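Glutathione-specific gamma-glutamylcyclotransferase (Saccharomyces cerevisiae S288c, PDB 5HWK) cleaves glutathione, and no other gamma-glutamyl peptide, into 5-oxo-L-proline and the dipeptide Cys-Gly, allowing glutathione to be used once the dipeptide is cleaved further. Local coordinates at residues F39-T44 and E168-P173; E123-L128 and V155-V160. All coordinates share one frame; numbering follows the deposited sequence.

Contact 1 (F39-T44 and E168-P173); sequences FWQSST and EAFVGP. With PO4 (phosphate ion), chain D.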
loop_
_atom_site.group_PDB
_atom_site.type_symbol
_atom_site.label_atom_id
_atom_site.label_comp_id
_atom_site.label_asym_id
_atom_site.label_seq_id
_atom_site.Cartn_x
_atom_site.Cartn_y
_atom_site.Cartn_z
ATOM N N PHE A 39 6.287 4.868 -3.766
ATOM C CA PHE A 39 5.736 5.286 -5.061
ATOM C C PHE A 39 6.727 4.921 -6.175
ATOM O O PHE A 39 7.291 5.761 -6.888
ATOM C CB PHE A 39 5.399 6.773 -5.062
ATOM C CG PHE A 39 4.027 7.114 -4.510
ATOM C CD1 PHE A 39 3.582 6.593 -3.311
ATOM C CD2 PHE A 39 3.210 8.012 -5.198
ATOM C CE1 PHE A 39 2.335 6.939 -2.806
ATOM C CE2 PHE A 39 2.003 8.389 -4.703
ATOM C CZ PHE A 39 1.542 7.844 -3.521
ATOM N N TRP A 40 6.986 3.610 -6.260
ATOM C CA TRP A 40 7.980 2.997 -7.131
ATOM C C TRP A 40 7.367 2.199 -8.265
ATOM O O TRP A 40 8.053 1.349 -8.860
ATOM C CB TRP A 40 8.955 2.162 -6.321
ATOM C CG TRP A 40 9.826 2.966 -5.421
ATOM C CD1 TRP A 40 9.920 4.343 -5.351
ATOM C CD2 TRP A 40 10.795 2.447 -4.515
ATOM N NE1 TRP A 40 10.861 4.691 -4.409
ATOM C CE2 TRP A 40 11.414 3.547 -3.882
ATOM C CE3 TRP A 40 11.164 1.154 -4.136
ATOM C CZ2 TRP A 40 12.388 3.389 -2.894
ATOM C CZ3 TRP A 40 12.142 1.001 -3.152
ATOM C CH2 TRP A 40 12.740 2.112 -2.553
ATOM N N GLN A 41 6.101 2.463 -8.595
ATOM C CA GLN A 41 5.422 1.854 -9.719
ATOM C C GLN A 41 5.055 2.966 -10.701
ATOM O O GLN A 41 4.562 4.020 -10.301
ATOM C CB GLN A 41 4.194 1.098 -9.228
ATOM C CG GLN A 41 3.435 0.379 -10.309
ATOM C CD GLN A 41 4.050 -0.985 -10.618
ATOM O OE1 GLN A 41 5.160 -1.304 -10.170
ATOM N NE2 GLN A 41 3.317 -1.808 -11.353
ATOM N N SER A 42 5.396 2.807 -11.971
ATOM C CA SER A 42 4.992 3.850 -12.913
ATOM C C SER A 42 3.543 3.662 -13.372
ATOM O O SER A 42 3.010 2.553 -13.338
ATOM C CB SER A 42 5.907 3.830 -14.112
ATOM O OG SER A 42 5.729 2.611 -14.731
ATOM N N SER A 43 2.876 4.783 -13.705
ATOM C CA SER A 43 1.528 4.761 -14.240
ATOM C C SER A 43 1.566 5.392 -15.629
ATOM O O SER A 43 2.032 6.538 -15.798
ATOM C CB SER A 43 0.593 5.548 -13.348
ATOM O OG SER A 43 -0.653 5.691 -14.000
ATOM N N THR A 44 1.048 4.670 -16.621
ATOM C CA THR A 44 0.988 5.167 -17.995
ATOM C C THR A 44 -0.413 5.328 -18.525
ATOM O O THR A 44 -0.558 5.857 -19.621
ATOM C CB THR A 44 1.830 4.302 -18.942
ATOM O OG1 THR A 44 1.309 2.977 -18.913
ATOM C CG2 THR A 44 3.241 4.238 -18.442
ATOM N N GLU A 168 7.359 -4.907 -15.232
ATOM C CA GLU A 168 7.831 -3.940 -16.235
ATOM C C GLU A 168 7.707 -2.495 -15.768
ATOM O O GLU A 168 8.471 -1.650 -16.236
ATOM C CB GLU A 168 7.048 -4.120 -17.552
ATOM C CG GLU A 168 5.511 -3.985 -17.430
ATOM N N ALA A 169 6.736 -2.173 -14.890
ATOM C CA ALA A 169 6.469 -0.804 -14.482
ATOM C C ALA A 169 7.211 -0.434 -13.198
ATOM O O ALA A 169 7.068 0.682 -12.714
ATOM C CB ALA A 169 4.955 -0.590 -14.362
ATOM N N PHE A 170 8.008 -1.333 -12.632
ATOM C CA PHE A 170 8.681 -1.005 -11.380
ATOM C C PHE A 170 9.831 -0.066 -11.672
ATOM O O PHE A 170 10.634 -0.318 -12.563
ATOM C CB PHE A 170 9.204 -2.285 -10.710
ATOM C CG PHE A 170 9.702 -2.106 -9.305
ATOM C CD1 PHE A 170 8.807 -2.069 -8.241
ATOM C CD2 PHE A 170 11.051 -2.009 -9.035
ATOM C CE1 PHE A 170 9.258 -1.950 -6.894
ATOM C CE2 PHE A 170 11.527 -1.885 -7.707
ATOM C CZ PHE A 170 10.631 -1.861 -6.641
ATOM N N VAL A 171 9.940 0.994 -10.896
ATOM C CA VAL A 171 10.977 1.997 -11.138
ATOM C C VAL A 171 11.884 2.174 -9.932
ATOM O O VAL A 171 12.746 3.050 -9.943
ATOM C CB VAL A 171 10.400 3.358 -11.589
ATOM C CG1 VAL A 171 9.780 3.269 -12.932
ATOM C CG2 VAL A 171 9.325 3.791 -10.694
ATOM N N GLY A 172 11.694 1.384 -8.872
ATOM C CA GLY A 172 12.480 1.580 -7.665
ATOM C C GLY A 172 13.851 0.954 -7.848
ATOM O O GLY A 172 14.104 0.188 -8.801
ATOM N N PRO A 173 14.793 1.266 -6.926
ATOM C CA PRO A 173 14.646 2.281 -5.890
ATOM C C PRO A 173 14.781 3.664 -6.528
ATOM O O PRO A 173 15.428 3.849 -7.565
ATOM C CB PRO A 173 15.821 1.995 -4.960
ATOM C CG PRO A 173 16.875 1.472 -5.874
ATOM C CD PRO A 173 16.157 0.691 -6.947
HETATM P P PO4 D . -1.226 2.333 -14.962
HETATM O O1 PO4 D . 0.009 2.210 -15.849
HETATM O O2 PO4 D . -2.134 1.137 -15.147
HETATM O O3 PO4 D . -1.910 3.692 -15.175
HETATM O O4 PO4 D . -0.724 2.336 -13.477
#

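Contact 2 (E123-L128 and V155-V160); sequences EVEVHL and VLLTSV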
loop_
_atom_site.group_PDB
_atom_site.type_symbol
_atom_site.label_atom_id
_atom_site.label_comp_id
_atom_site.label_asym_id
_atom_site.label_seq_id
_atom_site.Cartn_x
_atom_site.Cartn_y
_atom_site.Cartn_z
ATOM N N GLU A 123 -1.658 -13.768 -2.515
ATOM C CA GLU A 123 -2.313 -14.129 -1.280
ATOM C C GLU A 123 -1.238 -14.286 -0.215
ATOM O O GLU A 123 -0.243 -15.020 -0.424
ATOM C CB GLU A 123 -3.064 -15.452 -1.462
ATOM C CG GLU A 123 -4.453 -15.321 -2.063
ATOM C CD GLU A 123 -4.498 -14.750 -3.473
ATOM O OE1 GLU A 123 -3.751 -15.219 -4.367
ATOM O OE2 GLU A 123 -5.293 -13.802 -3.698
ATOM N N VAL A 124 -1.423 -13.603 0.910
ATOM C CA VAL A 124 -0.404 -13.522 1.938
ATOM C C VAL A 124 -1.060 -13.544 3.302
ATOM O O VAL A 124 -2.168 -13.058 3.475
ATOM C CB VAL A 124 0.538 -12.321 1.758
ATOM C CG1 VAL A 124 -0.219 -10.998 1.915
ATOM C CG2 VAL A 124 1.728 -12.444 2.695
ATOM N N GLU A 125 -0.376 -14.139 4.266
ATOM C CA GLU A 125 -0.803 -14.088 5.663
ATOM C C GLU A 125 -0.143 -12.880 6.310
ATOM O O GLU A 125 1.086 -12.763 6.278
ATOM C CB GLU A 125 -0.362 -15.359 6.401
ATOM C CG GLU A 125 -1.263 -16.558 6.146
ATOM C CD GLU A 125 -0.763 -17.846 6.811
ATOM O OE1 GLU A 125 0.417 -17.921 7.170
ATOM O OE2 GLU A 125 -1.550 -18.793 6.976
ATOM N N VAL A 126 -0.935 -11.960 6.864
ATOM C CA VAL A 126 -0.391 -10.703 7.356
ATOM C C VAL A 126 -0.767 -10.430 8.807
ATOM O O VAL A 126 -1.889 -10.708 9.247
ATOM C CB VAL A 126 -0.778 -9.521 6.440
ATOM C CG1 VAL A 126 -2.251 -9.292 6.432
ATOM C CG2 VAL A 126 -0.039 -8.291 6.855
ATOM N N HIS A 127 0.198 -9.907 9.556
ATOM C CA HIS A 127 -0.029 -9.395 10.901
ATOM C C HIS A 127 -0.564 -7.963 10.821
ATOM O O HIS A 127 0.129 -7.052 10.337
ATOM C CB HIS A 127 1.266 -9.428 11.705
ATOM C CG HIS A 127 1.132 -8.855 13.078
ATOM N ND1 HIS A 127 2.148 -8.163 13.702
ATOM C CD2 HIS A 127 0.093 -8.864 13.947
ATOM C CE1 HIS A 127 1.741 -7.772 14.896
ATOM N NE2 HIS A 127 0.498 -8.187 15.072
ATOM N N LEU A 128 -1.774 -7.760 11.348
ATOM C CA LEU A 128 -2.478 -6.487 11.315
ATOM C C LEU A 128 -2.742 -6.001 12.729
ATOM O O LEU A 128 -2.977 -6.802 13.643
ATOM C CB LEU A 128 -3.816 -6.632 10.623
ATOM C CG LEU A 128 -3.752 -7.090 9.171
ATOM C CD1 LEU A 128 -5.140 -7.203 8.599
ATOM C CD2 LEU A 128 -2.901 -6.133 8.332
ATOM N N VAL A 155 -2.389 -13.893 12.534
ATOM C CA VAL A 155 -2.276 -13.309 11.200
ATOM C C VAL A 155 -3.556 -13.600 10.426
ATOM O O VAL A 155 -4.297 -14.549 10.736
ATOM C CB VAL A 155 -1.033 -13.792 10.437
ATOM C CG1 VAL A 155 0.227 -13.327 11.139
ATOM C CG2 VAL A 155 -1.072 -15.313 10.275
ATOM N N LEU A 156 -3.830 -12.735 9.439
ATOM C CA LEU A 156 -5.008 -12.812 8.582
ATOM C C LEU A 156 -4.552 -13.197 7.177
ATOM O O LEU A 156 -3.633 -12.554 6.630
ATOM C CB LEU A 156 -5.736 -11.452 8.575
ATOM C CG LEU A 156 -7.109 -11.409 7.920
ATOM C CD1 LEU A 156 -8.109 -12.285 8.715
ATOM C CD2 LEU A 156 -7.635 -9.967 7.812
ATOM N N LEU A 157 -5.194 -14.207 6.566
ATOM C CA LEU A 157 -4.989 -14.519 5.145
ATOM C C LEU A 157 -5.697 -13.455 4.290
ATOM O O LEU A 157 -6.914 -13.245 4.423
ATOM C CB LEU A 157 -5.471 -15.930 4.790
ATOM C CG LEU A 157 -5.395 -16.268 3.297
ATOM C CD1 LEU A 157 -3.943 -16.260 2.795
ATOM C CD2 LEU A 157 -6.064 -17.594 2.962
ATOM N N THR A 158 -4.927 -12.762 3.440
ATOM C CA THR A 158 -5.440 -11.635 2.662
ATOM C C THR A 158 -4.946 -11.716 1.227
ATOM O O THR A 158 -3.898 -12.282 0.940
ATOM C CB THR A 158 -4.977 -10.268 3.229
ATOM O OG1 THR A 158 -3.551 -10.116 3.075
ATOM C CG2 THR A 158 -5.337 -10.087 4.665
ATOM N N SER A 159 -5.710 -11.117 0.328
ATOM C CA SER A 159 -5.289 -10.892 -1.042
ATOM C C SER A 159 -4.839 -9.452 -1.178
ATOM O O SER A 159 -5.353 -8.571 -0.498
ATOM C CB SER A 159 -6.451 -11.147 -2.007
ATOM O OG SER A 159 -6.759 -12.540 -2.036
ATOM N N VAL A 160 -3.831 -9.237 -2.011
ATOM C CA VAL A 160 -3.304 -7.884 -2.215
ATOM C C VAL A 160 -2.766 -7.815 -3.631
ATOM O O VAL A 160 -2.190 -8.767 -4.136
ATOM C CB VAL A 160 -2.211 -7.623 -1.141
ATOM C CG1 VAL A 160 -1.043 -8.624 -1.262
ATOM C CG2 VAL A 160 -1.684 -6.160 -1.193
#

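Contact 1 (F39-T44 and E168-P173)
W40 and S42 hold the loop 168-173 through their backbones, in a single bridge centred on Q41 and F170. V171 N gives a nearly straight bond to W40 O (2.8 Å), arriving from above the carbonyl plane. On the other side of the bridge A169 O takes two donors from one residue: S42 N at 2.8 Å and, in the carbonyl plane on a lone pair, S42 OG at 3.1 Å. OG stands between its own N and carbonyl carbon (chi1 63°), which lets S42 use both groups.

The apolar part belongs to the W40 indole. P173 CA sits over its six-membered ring, a CH-pi contact 3.7 Å from the centroid, G172 CA lies close to CG and CD2, and F170 CZ comes to the indole edge, 4.0 Å from CE3. The Q41 carboxamide rests its NE2 on A169 CB, while its OE1 accepts from N167.

A phosphate ion, probably from the crystallisation liquor, bonds S43 OG and T44 N. The 39-44 corner leaves strand 35-40 and pairs with strand 54-61; F71 of helix 69-78 meets both W40 and F170, and Y220 of helix 219-232 touches W40.

Contact 2 (E123-L128 and V155-V160)
V124 O is gripped twice by T158: the amide N reaches it at 2.8 Å, nearly in line with the C=O, and the hydroxyl OG1 at 3.3 Å from above the carbonyl plane. The second bond depends on the T158 rotamer, which sets OG1 between its own N and carbonyl carbon (chi1 67°), and the same atom lies beside V124 CG1. An alanine in place of T158 would probably leave V124 O with the amide alone and open a gap where CG2 had packed against V126 CG1.

The backbones run antiparallel; the short strand axes come within 4.3 Å, at 160° between their directions. V124 with T158 and V126 with L156 are the hydrogen-bonded pairs, each closed by N-H...O bonds in both directions; E123 with S159 and E125 with L157 are the non-hydrogen-bonded ones.

The face carrying V124, V126, L156 and T158 is mainly apolar. T158 CG2 meets V126 CG1 at 3.6 Å, the two side chains crossing at about a right angle, and V124 CG1 touches V160 CG1 at 4.1 Å. Farther along, L128 CD1 meets L156 CD2 at 3.8 Å. W9 and L11 of the adjoining strand 8-12 touch T158, and I32 of strand 26-33 packs on V126 and L128.

On the other face the E123 chain bends at chi2 (62°), and in one conformer of S159 its OG lies 2.6 Å from E123 OE2, on that oxygen's anti lone pair; a second conformer makes this bond less certain. E125 CB lies near V155 CG2.

The chemistry thus splits across this barrel-like sheet: carboxylates lie on the more exposed face, E123 toward S159 and E125 salt-bridged to R147, while methyl groups and the T158 hydroxyl fill the other, next to L11, a probable substrate-binding residue.

In the fold
Contact 2 joins two neighbouring strands of the large sheet, which curls round, barrel-like, so that strand 8-12 meets strand 154-163; contact 1 ties the loop between strand 154-163 and helix 176-185 to a corner of the small three-stranded sheet. Seven of twelve touching residues are buried in contact 2, three of eight in contact 1. They share no element, and their nearest atoms are about 11 Å apart. Contact 2 uses repeated backbone pairing with aliphatic filling; contact 1 has a single bridge and relies on an indole. They approach the active site separately: the V160 side chain is about 5 Å from the bound benzoic acid, that of Q41 about 7 Å from that of E115, the probable proton acceptor.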